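Local coordinates for protein CofB (Escherichia coli, PDB 5AX6) that serves as a minor pilin of the CFA/III type IVb pilus of enterotoxigenic cells, forms a homotrimer and probably takes part in pilus assembly, at residues A[301-304]-A[305-309]; A[390-393]-A[394-397]; A[183-186]-A[187-190]. All blocks are in the same frame, centred on the assembly; numbering follows the deposited sequence.

Interaction 1. Residues A[301-304]-A[305-309]; sequences GKDN and NDKDA
The carboxylate of D303 folds in over the turn it opens and accepts the backbone N-H of K307, with OD1 2.6 Å from K307 N. The donor comes in on the syn side of the carboxylate, 35° out of its plane. A chi1 of 74° folds CG back above the D303 main chain and swings OD1 over the loop, where a weak bond from N305 N at 3.0 Å gives the same oxygen a second donor. A short acidic side chain suits this place, since it can gather N-H groups that the turn leaves pointing inward.

The backbone of D303 is held as well. Its O accepts D306 N at 2.8 Å, and its N gives a nearly straight bond to K307 O, 2.9 Å away. One step further, G301 and A309 pair through G301 N to A309 O and A309 N to G301 O, each 3.0 Å.

Packing is light. The K302 chain bends across D306, its CD 3.6 Å from OD1, while K307 CB lies beside the D303 carboxylate. G301 and K302 also pair with a strand of the second subunit, whose V390 packs on D303. D306 has positive phi (66°), which aspartate tolerates better than a beta-branched residue. With the turn from D303 to D306, this makes the classic tip of a hairpin: a type I turn followed by a G1 beta bulge, joining strands 294-302 and 308-315.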
loop_
_atom_site.group_PDB
_atom_site.type_symbol
_atom_site.label_atom_id
_atom_site.label_comp_id
_atom_site.label_asym_id
_atom_site.label_seq_id
_atom_site.Cartn_x
_atom_site.Cartn_y
_atom_site.Cartn_z
ATOM N N GLY A 301 -18.302 -6.531 7.796
ATOM C CA GLY A 301 -18.929 -6.066 9.014
ATOM C C GLY A 301 -20.362 -5.639 8.761
ATOM O O GLY A 301 -20.898 -5.826 7.674
ATOM N N LYS A 302 -20.981 -5.050 9.774
ATOM C CA LYS A 302 -22.336 -4.544 9.656
ATOM C C LYS A 302 -22.397 -3.133 10.222
ATOM O O LYS A 302 -21.739 -2.839 11.225
ATOM C CB LYS A 302 -23.311 -5.459 10.403
ATOM C CG LYS A 302 -23.362 -6.890 9.888
ATOM C CD LYS A 302 -24.420 -7.052 8.804
ATOM C CE LYS A 302 -24.588 -8.514 8.406
ATOM N NZ LYS A 302 -24.244 -8.744 6.968
ATOM N N ASP A 303 -23.183 -2.266 9.595
ATOM C CA ASP A 303 -23.326 -0.905 10.096
ATOM C C ASP A 303 -24.385 -0.859 11.190
ATOM O O ASP A 303 -24.938 -1.895 11.552
ATOM C CB ASP A 303 -23.650 0.071 8.957
ATOM C CG ASP A 303 -25.082 -0.043 8.436
ATOM O OD1 ASP A 303 -25.849 -0.936 8.855
ATOM O OD2 ASP A 303 -25.431 0.791 7.573
ATOM N N ASN A 304 -24.660 0.336 11.710
ATOM C CA ASN A 304 -25.500 0.474 12.900
ATOM C C ASN A 304 -26.957 0.096 12.636
ATOM O O ASN A 304 -27.741 -0.068 13.570
ATOM C CB ASN A 304 -25.417 1.901 13.450
ATOM C CG ASN A 304 -25.769 2.959 12.411
ATOM O OD1 ASN A 304 -26.575 2.726 11.514
ATOM N ND2 ASN A 304 -25.158 4.130 12.533
ATOM N N ASN A 305 -27.303 -0.038 11.359
ATOM C CA ASN A 305 -28.628 -0.484 10.940
ATOM C C ASN A 305 -28.613 -1.936 10.484
ATOM O O ASN A 305 -29.549 -2.406 9.833
ATOM C CB ASN A 305 -29.158 0.410 9.823
ATOM C CG ASN A 305 -29.492 1.802 10.306
ATOM O OD1 ASN A 305 -30.083 1.973 11.374
ATOM N ND2 ASN A 305 -29.110 2.809 9.529
ATOM N N ASP A 306 -27.538 -2.637 10.832
ATOM C CA ASP A 306 -27.387 -4.051 10.522
ATOM C C ASP A 306 -27.283 -4.296 9.007
ATOM O O ASP A 306 -27.506 -5.408 8.537
ATOM C CB ASP A 306 -28.553 -4.850 11.114
ATOM C CG ASP A 306 -28.283 -6.341 11.140
ATOM O OD1 ASP A 306 -27.100 -6.729 11.250
ATOM O OD2 ASP A 306 -29.249 -7.128 11.044
ATOM N N LYS A 307 -26.945 -3.253 8.253
ATOM C CA LYS A 307 -26.710 -3.396 6.817
ATOM C C LYS A 307 -25.263 -3.793 6.506
ATOM O O LYS A 307 -24.330 -3.500 7.269
ATOM C CB LYS A 307 -27.060 -2.101 6.086
ATOM C CG LYS A 307 -28.473 -1.602 6.347
ATOM C CD LYS A 307 -29.493 -2.706 6.119
ATOM C CE LYS A 307 -30.917 -2.157 6.109
ATOM N NZ LYS A 307 -31.882 -3.130 5.508
ATOM N N ASP A 308 -25.087 -4.460 5.374
ATOM C CA ASP A 308 -23.782 -4.931 4.943
ATOM C C ASP A 308 -22.787 -3.781 4.848
ATOM O O ASP A 308 -23.104 -2.698 4.353
ATOM C CB ASP A 308 -23.887 -5.642 3.596
ATOM C CG ASP A 308 -22.580 -6.289 3.177
ATOM O OD1 ASP A 308 -21.765 -6.623 4.068
ATOM O OD2 ASP A 308 -22.369 -6.468 1.954
ATOM N N ALA A 309 -21.577 -4.031 5.335
ATOM C CA ALA A 309 -20.524 -3.029 5.293
ATOM C C ALA A 309 -19.164 -3.716 5.403
ATOM O O ALA A 309 -19.061 -4.935 5.328
ATOM C CB ALA A 309 -20.715 -2.000 6.424
#

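Interaction 2. Residues A[390-393]-A[394-397]; sequences VSPD and GNKL
S391 faces the returning chain, and in the conformer described here its OG donates to N395 O at 2.6 Å; a second conformer exists, so this bond need not always be made. The donor stands 41° above the carbonyl plane. A chi1 of 62° tucks OG in over the S391 backbone, facing that oxygen. A water bridges the same hydroxyl to L397, giving a hydrogen to OG and accepting one from L397 N at 2.8 Å. Serine is small enough for this fit, and its CB still meets L397 CD1 at 3.8 Å.

Next comes P392, whose O receives two weak bonds from one residue: N395 N at 3.0 Å closes a tight four-residue turn, and N395 ND2 reaches it at 3.4 Å. Asparagine suits the spot because its amide supplies a second N-H to a carbonyl its backbone already touches. The turn belongs to the C-terminal domain, where L397 and P392 pack on L343 and L329 of the neighbouring strands 341-353 and 327-333. S391 and P392 also pair with a strand of the third subunit, carrying the sheet across the trimer interface.

As modelled, a cis peptide bond, uncommon without proline, joins D393 to G394 and draws their CA atoms to 3.1 Å; the geometry is tight, with D393 CB close to G394 CA, and is best read with caution. The positive phi of G394 by itself suits glycine. D393 and N395 point the same way, D393 CB 3.8 Å from N395 ND2, their carboxylate and amide planes 85° apart.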
loop_
_atom_site.group_PDB
_atom_site.type_symbol
_atom_site.label_atom_id
_atom_site.label_comp_id
_atom_site.label_asym_id
_atom_site.label_seq_id
_atom_site.Cartn_x
_atom_site.Cartn_y
_atom_site.Cartn_z
ATOM N N VAL A 390 -2.681 17.718 13.938
ATOM C CA VAL A 390 -3.143 18.274 12.679
ATOM C C VAL A 390 -4.616 17.954 12.469
ATOM O O VAL A 390 -5.079 16.864 12.798
ATOM C CB VAL A 390 -2.320 17.731 11.481
ATOM C CG1 VAL A 390 -2.916 18.184 10.162
ATOM C CG2 VAL A 390 -0.854 18.157 11.598
ATOM N N SER A 391 -5.364 18.912 11.936
ATOM C CA SER A 391 -6.763 18.673 11.621
ATOM C C SER A 391 -7.042 19.101 10.190
ATOM O O SER A 391 -6.322 19.929 9.631
ATOM C CB SER A 391 -7.679 19.414 12.598
ATOM O OG SER A 391 -7.486 20.814 12.509
ATOM N N PRO A 392 -8.081 18.523 9.583
ATOM C CA PRO A 392 -8.387 18.830 8.184
ATOM C C PRO A 392 -8.966 20.221 7.996
ATOM O O PRO A 392 -9.490 20.814 8.947
ATOM C CB PRO A 392 -9.419 17.761 7.800
ATOM C CG PRO A 392 -10.003 17.303 9.088
ATOM C CD PRO A 392 -8.955 17.474 10.137
ATOM N N ASP A 393 -8.859 20.728 6.769
ATOM C CA ASP A 393 -9.573 21.936 6.368
ATOM C C ASP A 393 -9.134 23.087 7.306
ATOM O O ASP A 393 -7.922 23.234 7.478
ATOM C CB ASP A 393 -11.079 21.641 6.338
ATOM C CG ASP A 393 -11.450 20.569 5.293
ATOM O OD1 ASP A 393 -11.636 20.919 4.102
ATOM O OD2 ASP A 393 -11.555 19.375 5.658
ATOM N N GLY A 394 -10.001 23.881 7.950
ATOM C CA GLY A 394 -11.437 23.728 8.065
ATOM C C GLY A 394 -11.886 23.616 9.518
ATOM O O GLY A 394 -12.930 24.162 9.895
ATOM N N ASN A 395 -11.098 22.925 10.343
ATOM C CA ASN A 395 -11.562 22.520 11.676
ATOM C C ASN A 395 -10.582 22.746 12.826
ATOM O O ASN A 395 -9.820 21.850 13.191
ATOM C CB ASN A 395 -11.940 21.044 11.657
ATOM C CG ASN A 395 -13.097 20.755 10.737
ATOM O OD1 ASN A 395 -14.253 20.863 11.134
ATOM N ND2 ASN A 395 -12.793 20.374 9.499
ATOM N N LYS A 396 -10.640 23.927 13.428
ATOM C CA LYS A 396 -9.733 24.286 14.506
ATOM C C LYS A 396 -9.961 23.439 15.759
ATOM O O LYS A 396 -11.061 23.420 16.311
ATOM C CB LYS A 396 -9.895 25.769 14.852
ATOM C CG LYS A 396 -8.980 26.271 15.954
ATOM C CD LYS A 396 -7.520 26.057 15.586
ATOM C CE LYS A 396 -6.586 26.567 16.676
ATOM N NZ LYS A 396 -5.171 26.169 16.416
ATOM N N LEU A 397 -8.917 22.748 16.207
ATOM C CA LEU A 397 -8.980 21.987 17.461
ATOM C C LEU A 397 -8.601 22.834 18.655
ATOM O O LEU A 397 -7.648 23.608 18.590
ATOM C CB LEU A 397 -8.055 20.776 17.403
ATOM C CG LEU A 397 -8.456 19.681 16.418
ATOM C CD1 LEU A 397 -7.325 18.675 16.283
ATOM C CD2 LEU A 397 -9.736 18.992 16.885
HETATM O O HOH W 1 -6.411 22.868 14.858
#

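Interaction 3. Residues A[183-186]-A[187-190]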
loop_
_atom_site.group_PDB
_atom_site.type_symbol
_atom_site.label_atom_id
_atom_site.label_comp_id
_atom_site.label_asym_id
_atom_site.label_seq_id
_atom_site.Cartn_x
_atom_site.Cartn_y
_atom_site.Cartn_z
ATOM N N VAL A 183 -1.207 6.107 -49.745
ATOM C CA VAL A 183 -1.378 5.004 -50.673
ATOM C C VAL A 183 -2.419 5.359 -51.724
ATOM O O VAL A 183 -3.187 6.299 -51.552
ATOM C CB VAL A 183 -1.759 3.695 -49.939
ATOM C CG1 VAL A 183 -0.600 3.262 -49.031
ATOM C CG2 VAL A 183 -3.052 3.861 -49.131
ATOM N N GLU A 184 -2.419 4.616 -52.821
ATOM C CA GLU A 184 -3.306 4.911 -53.925
ATOM C C GLU A 184 -3.744 3.638 -54.620
ATOM O O GLU A 184 -3.072 2.601 -54.553
ATOM C CB GLU A 184 -2.621 5.850 -54.932
ATOM C CG GLU A 184 -1.387 5.235 -55.574
ATOM C CD GLU A 184 -0.657 6.178 -56.525
ATOM O OE1 GLU A 184 -0.035 7.159 -56.057
ATOM O OE2 GLU A 184 -0.702 5.926 -57.748
ATOM N N ARG A 185 -4.880 3.717 -55.293
ATOM C CA ARG A 185 -5.286 2.646 -56.179
ATOM C C ARG A 185 -5.992 3.258 -57.374
ATOM O O ARG A 185 -6.497 4.384 -57.300
ATOM C CB ARG A 185 -6.181 1.638 -55.466
ATOM C CG ARG A 185 -7.439 2.223 -54.886
ATOM C CD ARG A 185 -8.174 1.183 -54.067
ATOM N NE ARG A 185 -9.372 1.723 -53.439
ATOM C CZ ARG A 185 -10.170 1.034 -52.636
ATOM N NH1 ARG A 185 -9.895 -0.236 -52.346
ATOM N NH2 ARG A 185 -11.239 1.616 -52.109
ATOM N N ASN A 186 -6.004 2.518 -58.476
ATOM C CA ASN A 186 -6.559 3.023 -59.721
ATOM C C ASN A 186 -8.070 2.881 -59.733
ATOM O O ASN A 186 -8.765 3.628 -60.411
ATOM C CB ASN A 186 -5.933 2.292 -60.916
ATOM C CG ASN A 186 -4.444 2.565 -61.043
ATOM O OD1 ASN A 186 -3.975 3.647 -60.684
ATOM N ND2 ASN A 186 -3.688 1.580 -61.541
ATOM N N SER A 187 -8.568 1.919 -58.966
ATOM C CA SER A 187 -9.994 1.646 -58.899
ATOM C C SER A 187 -10.452 1.500 -57.445
ATOM O O SER A 187 -10.084 2.304 -56.590
ATOM C CB SER A 187 -10.331 0.386 -59.702
ATOM O OG SER A 187 -11.733 0.213 -59.827
ATOM N N SER A 188 -11.242 0.469 -57.162
ATOM C CA SER A 188 -11.878 0.355 -55.853
ATOM C C SER A 188 -11.619 -0.977 -55.125
ATOM O O SER A 188 -12.305 -1.298 -54.152
ATOM C CB SER A 188 -13.387 0.569 -56.009
ATOM O OG SER A 188 -14.003 0.789 -54.752
ATOM N N GLY A 189 -10.626 -1.742 -55.577
ATOM C CA GLY A 189 -10.365 -3.052 -54.994
ATOM C C GLY A 189 -9.343 -3.027 -53.865
ATOM O O GLY A 189 -8.379 -2.264 -53.923
ATOM N N ALA A 190 -9.550 -3.855 -52.838
ATOM C CA ALA A 190 -8.629 -3.899 -51.695
ATOM C C ALA A 190 -7.244 -4.374 -52.122
ATOM O O ALA A 190 -6.241 -4.008 -51.513
ATOM C CB ALA A 190 -9.173 -4.798 -50.597
#
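R185 lays its side chain along the inside of the loop that follows it, meeting three backbone carbonyls in turn. Of these, G189 O takes a hydrogen bond, a weak one, from R185 NH1 at 3.0 Å. The stronger partner of NH1 is D124, which forms a salt bridge with it, so the guanidinium is shared between loop and sheet.

The remaining contacts are packing against polar backbone. R185 CG lies 3.1 Å from S187 O, and further out S188 O stands over one face of the guanidinium, 3.0 Å above its plane and offset toward the rim. The chain is extended from CG to NE (chi2 -173°, chi3 178°), which carries the flat group from the strand as far as G189; arginine has the length for this and the N-H groups for its end. Cut back to alanine, this position would probably leave D124 without its charge mate and the G189 carbonyl without this donor, letting the loop shift more readily.

R185 ends strand 179-185, which lies between strands 220-227 and 194-198 in the antiparallel sheet of the pilin domain. The loop leads on to 194-198; N220 ND2 is hydrogen-bonded to S187 O, W193 touches R185, and D124 belongs to strand 121-130.

Followed from the N terminus, interaction 3 comes first, in the pilin domain, where it shapes the loop between strands 179-185 and 194-198. Interaction 1 then closes the tip of a hairpin in the beta-repeat domain, and interaction 2 turns the chain ahead of strand 398-409 in the C-terminal domain. The three lie in series, without nesting or crossing. Interaction 3 stands apart, its centre about 66 Å from that of interaction 1 and 70 Å from that of interaction 2. Within one chain the nearest atoms of interactions 1 and 2 are about 20 Å apart, yet across the trimer they meet: K302 packs on D393 of the second subunit, and K396 on N304 of the third.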